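Local coordinates for protein CRISPR-associated endonuclease Cas1 (Thermotoga maritima, PDB 4XTK) that probably acts as a metal-dependent double-stranded DNA endonuclease in CRISPR adaptive immunity, working as a homodimer that joins with Cas2, at residues 188-192 against 256-261. Residues are numbered along the deposited sequence.
Sequences FANTL and INEKHF
Residues 188-192 form the first turn of helix 188-208, closed by Leu-192 N to Phe-188 O at 3.1 Å. Segment 256-261 leaves Ile-256 extended, passes through a 3-10 turn at 258-260 and is extended again at Phe-261. CA atoms of Phe-188 and Phe-261 stand 7.6 Å apart, those of Leu-192 and Ile-256 9.3 Å. An Asx turn shapes the loop: Asn-257 OD1 accepts from Lys-259 N (3.0 Å), and His-260 ND1 meets Asn-257 N at 3.0 Å, so the side chains of Asn-257 and His-260 hold the backbone of the turn. No hydrogen bond crosses between the segments; the packing is apolar. Phe-261 (chi1 m) points at the helix, with CD1 of Phe-188 (m) over one face of its ring, 3.6 Å from Phe-261 CD1; the rings form an oblique pair, planes at 31°. At the edge of the Phe-261 ring lie Thr-191 CG2, 3.7 Å from CE2, and Leu-192 CG, 3.9 Å from CZ. The contact joins the start of this helix to the loop after helix 230-252, in the helical part of Cas1 and away from the predicted manganese site. Thr-191 suits its place because OG1 bonds back to Asn-187 O, while its methyl meets the ring. Leu-192 (mt) brings CD1 to 3.8 Å from Ile-256 CG2, branched chains filling space beside Phe-247 and Leu-277. Marginally, Glu-258 CB touches Phe-188 CZ (4.0 Å), its carboxylate salt-bridged to Arg-254 and Arg-174.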
loop_
_atom_site.group_PDB
_atom_site.type_symbol
_atom_site.label_atom_id
_atom_site.label_comp_id
_atom_site.label_asym_id
_atom_site.label_seq_id
_atom_site.Cartn_x
_atom_site.Cartn_y
_atom_site.Cartn_z
ATOM N N PHE E 188 -37.465 0.739 8.379
ATOM C CA PHE E 188 -37.155 0.141 7.087
ATOM C C PHE E 188 -36.232 1.026 6.252
ATOM O O PHE E 188 -35.180 0.578 5.801
ATOM C CB PHE E 188 -38.442 -0.148 6.314
ATOM C CG PHE E 188 -39.320 -1.176 6.964
ATOM C CD1 PHE E 188 -38.768 -2.224 7.681
ATOM C CD2 PHE E 188 -40.696 -1.097 6.853
ATOM C CE1 PHE E 188 -39.574 -3.176 8.273
ATOM C CE2 PHE E 188 -41.510 -2.044 7.447
ATOM C CZ PHE E 188 -40.946 -3.085 8.157
ATOM N N ALA E 189 -36.626 2.282 6.073
ATOM C CA ALA E 189 -35.928 3.194 5.175
ATOM C C ALA E 189 -34.467 3.414 5.570
ATOM O O ALA E 189 -33.586 3.389 4.713
ATOM C CB ALA E 189 -36.660 4.525 5.110
ATOM N N ASN E 190 -34.204 3.622 6.855
ATOM C CA ASN E 190 -32.835 3.851 7.292
ATOM C C ASN E 190 -31.974 2.588 7.212
ATOM O O ASN E 190 -30.753 2.671 7.059
ATOM C CB ASN E 190 -32.803 4.425 8.710
ATOM C CG ASN E 190 -33.211 5.885 8.747
ATOM O OD1 ASN E 190 -32.507 6.746 8.226
ATOM N ND2 ASN E 190 -34.341 6.172 9.380
ATOM N N THR E 191 -32.603 1.424 7.302
ATOM C CA THR E 191 -31.887 0.170 7.095
ATOM C C THR E 191 -31.397 0.082 5.653
ATOM O O THR E 191 -30.294 -0.398 5.387
ATOM C CB THR E 191 -32.771 -1.046 7.406
ATOM O OG1 THR E 191 -33.152 -1.013 8.785
ATOM C CG2 THR E 191 -32.022 -2.342 7.118
ATOM N N LEU E 192 -32.226 0.556 4.729
ATOM C CA LEU E 192 -31.879 0.564 3.317
ATOM C C LEU E 192 -30.817 1.612 2.994
ATOM O O LEU E 192 -29.807 1.303 2.356
ATOM C CB LEU E 192 -33.126 0.800 2.465
ATOM C CG LEU E 192 -34.092 -0.381 2.405
ATOM C CD1 LEU E 192 -35.380 0.042 1.737
ATOM C CD2 LEU E 192 -33.465 -1.558 1.667
ATOM N N ILE E 256 -38.651 -4.091 -2.840
ATOM C CA ILE E 256 -38.295 -4.191 -1.439
ATOM C C ILE E 256 -39.527 -3.838 -0.609
ATOM O O ILE E 256 -40.130 -2.780 -0.798
ATOM C CB ILE E 256 -37.129 -3.253 -1.072
ATOM C CG1 ILE E 256 -35.820 -3.728 -1.712
ATOM C CG2 ILE E 256 -36.979 -3.150 0.441
ATOM C CD1 ILE E 256 -35.232 -4.981 -1.084
ATOM N N ASN E 257 -39.915 -4.736 0.289
ATOM C CA ASN E 257 -40.982 -4.444 1.235
ATOM C C ASN E 257 -40.751 -5.141 2.569
ATOM O O ASN E 257 -39.678 -5.696 2.816
ATOM C CB ASN E 257 -42.347 -4.834 0.665
ATOM C CG ASN E 257 -42.398 -6.273 0.202
ATOM O OD1 ASN E 257 -42.255 -7.202 0.996
ATOM N ND2 ASN E 257 -42.620 -6.466 -1.093
ATOM N N GLU E 258 -41.773 -5.109 3.420
ATOM C CA GLU E 258 -41.660 -5.574 4.799
ATOM C C GLU E 258 -41.279 -7.051 4.920
ATOM O O GLU E 258 -40.818 -7.491 5.974
ATOM C CB GLU E 258 -42.970 -5.318 5.554
ATOM C CG GLU E 258 -44.210 -5.938 4.913
ATOM C CD GLU E 258 -44.765 -5.112 3.765
ATOM O OE1 GLU E 258 -44.182 -4.051 3.449
ATOM O OE2 GLU E 258 -45.784 -5.532 3.176
ATOM N N LYS E 259 -41.458 -7.816 3.851
ATOM C CA LYS E 259 -41.110 -9.232 3.890
ATOM C C LYS E 259 -39.597 -9.443 3.872
ATOM O O LYS E 259 -39.113 -10.548 4.120
ATOM C CB LYS E 259 -41.770 -9.978 2.725
ATOM C CG LYS E 259 -40.948 -10.048 1.450
ATOM C CD LYS E 259 -41.777 -10.651 0.323
ATOM C CE LYS E 259 -40.946 -10.868 -0.929
ATOM N NZ LYS E 259 -41.800 -11.186 -2.106
ATOM N N HIS E 260 -38.856 -8.374 3.590
ATOM C CA HIS E 260 -37.404 -8.444 3.448
ATOM C C HIS E 260 -36.608 -8.069 4.706
ATOM O O HIS E 260 -35.381 -7.959 4.650
ATOM C CB HIS E 260 -36.960 -7.564 2.279
ATOM C CG HIS E 260 -37.487 -8.021 0.956
ATOM N ND1 HIS E 260 -38.540 -7.400 0.320
ATOM C CD2 HIS E 260 -37.125 -9.057 0.164
ATOM C CE1 HIS E 260 -38.794 -8.026 -0.816
ATOM N NE2 HIS E 260 -37.950 -9.035 -0.934
ATOM N N PHE E 261 -37.292 -7.844 5.826
ATOM C CA PHE E 261 -36.602 -7.425 7.046
ATOM C C PHE E 261 -36.818 -8.363 8.236
ATOM O O PHE E 261 -37.864 -8.998 8.357
ATOM C CB PHE E 261 -37.041 -6.015 7.441
ATOM C CG PHE E 261 -36.719 -4.962 6.419
ATOM C CD1 PHE E 261 -37.594 -4.702 5.372
ATOM C CD2 PHE E 261 -35.551 -4.217 6.518
ATOM C CE1 PHE E 261 -37.306 -3.726 4.436
ATOM C CE2 PHE E 261 -35.254 -3.236 5.587
ATOM C CZ PHE E 261 -36.135 -2.989 4.545
#